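Long-range contact in Mll3558 protein (Mesorhizobium loti, PDB 3RD6), which is of unknown function but belongs to the AHA1 family and has a Bet v 1-like fold, consistent with a binding or chaperone-related role: residues R84-Y89 and A100-V105. Residues are numbered along the deposited sequence; the frame is centred on the assembly and turned at random.
Sequences RIVFSY and ASLTTV
Phe87 and Tyr89 meet Thr103 and Ser101 because both aromatic side chains have CG lodged between the backbone N and the carbonyl carbon (chi1 67° and 78°), which leans the rings over the neighbouring strand. The Phe87 ring lies flat against Thr103, whose CB sits over one face at 3.6 Å from the ring centroid in a CH-pi contact; Thr103 CG2 is 3.4 Å from Phe87 CE1. An alanine in place of Phe87 would probably leave Thr103 CB and CG2 without the ring they pack on and open a gap over that threonine. The Tyr89 ring takes Ser101 OG over one face, 3.4 Å from Tyr89 CZ, while Thr103 OG1 comes in at its edge. Tyr89 OH hydrogen-bonds Glu120 of strand 113-125, and Thr103 OG1 makes a weak hydrogen bond to the same carboxylate. On this same face Ile85 packs against Val105, CB to CB at 3.9 Å, and Phe27 of helix 20-28 touches both residues.

The opposite face carries Val86, Ser88, Leu102 and Thr104. Leu102 CD1 lies 3.7 Å from Ser88 CB, and the methyls Val86 CG2 and Thr104 CG2 run side by side at 3.8 Å. This face meets the second subunit, where Thr104 OG1 bonds His7 of that chain and Arg84, salt-bridged to Asp78 of its own chain, makes a cation-pi contact with Phe125 of the other.

Three pairs of backbone hydrogen bonds, at Ile85-Val105, Phe87-Thr103 and Tyr89-Ser101, tie the strands together; Thr103 N reaches Phe87 O at 2.6 Å. Running antiparallel at 170°, these are the two arms of the 84-93/96-110 beta hairpin, central in the curved antiparallel sheet of the Bet v 1-like fold.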
loop_
_atom_site.group_PDB
_atom_site.type_symbol
_atom_site.label_atom_id
_atom_site.label_comp_id
_atom_site.label_asym_id
_atom_site.label_seq_id
_atom_site.Cartn_x
_atom_site.Cartn_y
_atom_site.Cartn_z
ATOM N N ARG A 84 6.883 -2.055 -14.833
ATOM C CA ARG A 84 6.118 -1.596 -13.666
ATOM C C ARG A 84 6.559 -2.101 -12.303
ATOM O O ARG A 84 6.983 -3.241 -12.150
ATOM C CB ARG A 84 4.641 -1.938 -13.860
ATOM C CG ARG A 84 3.722 -1.466 -12.754
ATOM C CD ARG A 84 2.271 -1.779 -13.088
ATOM N NE ARG A 84 2.002 -3.218 -13.157
ATOM C CZ ARG A 84 0.924 -3.756 -13.723
ATOM N NH1 ARG A 84 0.005 -2.980 -14.281
ATOM N NH2 ARG A 84 0.765 -5.073 -13.728
ATOM N N ILE A 85 6.466 -1.230 -11.304
ATOM C CA ILE A 85 6.826 -1.622 -9.953
ATOM C C ILE A 85 5.813 -1.038 -8.978
ATOM O O ILE A 85 5.584 0.172 -8.959
ATOM C CB ILE A 85 8.247 -1.140 -9.572
ATOM C CG1 ILE A 85 9.275 -1.739 -10.542
ATOM C CG2 ILE A 85 8.557 -1.529 -8.119
ATOM C CD1 ILE A 85 10.713 -1.417 -10.220
ATOM N N VAL A 86 5.189 -1.913 -8.193
ATOM C CA VAL A 86 4.211 -1.475 -7.211
ATOM C C VAL A 86 4.517 -2.025 -5.830
ATOM O O VAL A 86 4.705 -3.222 -5.636
ATOM C CB VAL A 86 2.767 -1.903 -7.580
ATOM C CG1 VAL A 86 1.800 -1.410 -6.520
ATOM C CG2 VAL A 86 2.361 -1.350 -8.957
ATOM N N PHE A 87 4.583 -1.120 -4.871
ATOM C CA PHE A 87 4.834 -1.502 -3.499
ATOM C C PHE A 87 4.140 -0.513 -2.567
ATOM O O PHE A 87 3.879 0.630 -2.918
ATOM C CB PHE A 87 6.346 -1.549 -3.189
ATOM C CG PHE A 87 7.030 -0.197 -3.224
ATOM C CD1 PHE A 87 7.594 0.282 -4.386
ATOM C CD2 PHE A 87 7.139 0.578 -2.066
ATOM C CE1 PHE A 87 8.251 1.499 -4.390
ATOM C CE2 PHE A 87 7.803 1.803 -2.069
ATOM C CZ PHE A 87 8.356 2.257 -3.226
ATOM N N SER A 88 3.815 -0.997 -1.385
ATOM C CA SER A 88 3.192 -0.207 -0.346
ATOM C C SER A 88 4.319 -0.055 0.665
ATOM O O SER A 88 5.318 -0.776 0.597
ATOM C CB SER A 88 2.046 -0.985 0.300
ATOM O OG SER A 88 2.506 -2.187 0.898
ATOM N N TYR A 89 4.168 0.874 1.594
ATOM C CA TYR A 89 5.193 1.062 2.603
ATOM C C TYR A 89 4.689 1.976 3.675
ATOM O O TYR A 89 3.716 2.680 3.485
ATOM C CB TYR A 89 6.489 1.619 1.991
ATOM C CG TYR A 89 6.490 3.094 1.686
ATOM C CD1 TYR A 89 6.900 4.018 2.642
ATOM C CD2 TYR A 89 6.091 3.570 0.440
ATOM C CE1 TYR A 89 6.914 5.379 2.363
ATOM C CE2 TYR A 89 6.104 4.929 0.156
ATOM C CZ TYR A 89 6.513 5.828 1.123
ATOM O OH TYR A 89 6.527 7.181 0.881
ATOM N N ALA A 100 1.531 5.800 5.763
ATOM C CA ALA A 100 1.490 4.541 5.009
ATOM C C ALA A 100 1.029 4.930 3.620
ATOM O O ALA A 100 0.146 5.756 3.466
ATOM C CB ALA A 100 0.510 3.563 5.622
ATOM N N SER A 101 1.638 4.361 2.600
ATOM C CA SER A 101 1.243 4.702 1.253
ATOM C C SER A 101 1.493 3.584 0.262
ATOM O O SER A 101 2.027 2.534 0.593
ATOM C CB SER A 101 1.940 6.002 0.797
ATOM O OG SER A 101 3.165 6.213 1.439
ATOM N N LEU A 102 1.060 3.820 -0.959
ATOM C CA LEU A 102 1.234 2.871 -2.025
ATOM C C LEU A 102 2.008 3.594 -3.121
ATOM O O LEU A 102 1.703 4.733 -3.473
ATOM C CB LEU A 102 -0.128 2.416 -2.549
ATOM C CG LEU A 102 -0.088 1.276 -3.562
ATOM C CD1 LEU A 102 0.500 0.037 -2.874
ATOM C CD2 LEU A 102 -1.468 0.987 -4.124
ATOM N N THR A 103 3.031 2.927 -3.637
ATOM C CA THR A 103 3.836 3.472 -4.700
ATOM C C THR A 103 3.684 2.644 -5.946
ATOM O O THR A 103 3.576 1.427 -5.899
ATOM C CB THR A 103 5.299 3.497 -4.341
ATOM O OG1 THR A 103 5.498 4.447 -3.290
ATOM C CG2 THR A 103 6.137 3.902 -5.540
ATOM N N THR A 104 3.662 3.337 -7.072
ATOM C CA THR A 104 3.556 2.719 -8.380
ATOM C C THR A 104 4.600 3.417 -9.233
ATOM O O THR A 104 4.679 4.639 -9.270
ATOM C CB THR A 104 2.150 2.936 -9.007
ATOM O OG1 THR A 104 1.147 2.471 -8.097
ATOM C CG2 THR A 104 2.020 2.191 -10.319
ATOM N N VAL A 105 5.436 2.624 -9.881
ATOM C CA VAL A 105 6.469 3.137 -10.773
ATOM C C VAL A 105 6.207 2.535 -12.153
ATOM O O VAL A 105 6.229 1.314 -12.326
ATOM C CB VAL A 105 7.866 2.702 -10.319
ATOM C CG1 VAL A 105 8.929 3.285 -11.258
ATOM C CG2 VAL A 105 8.080 3.113 -8.893
#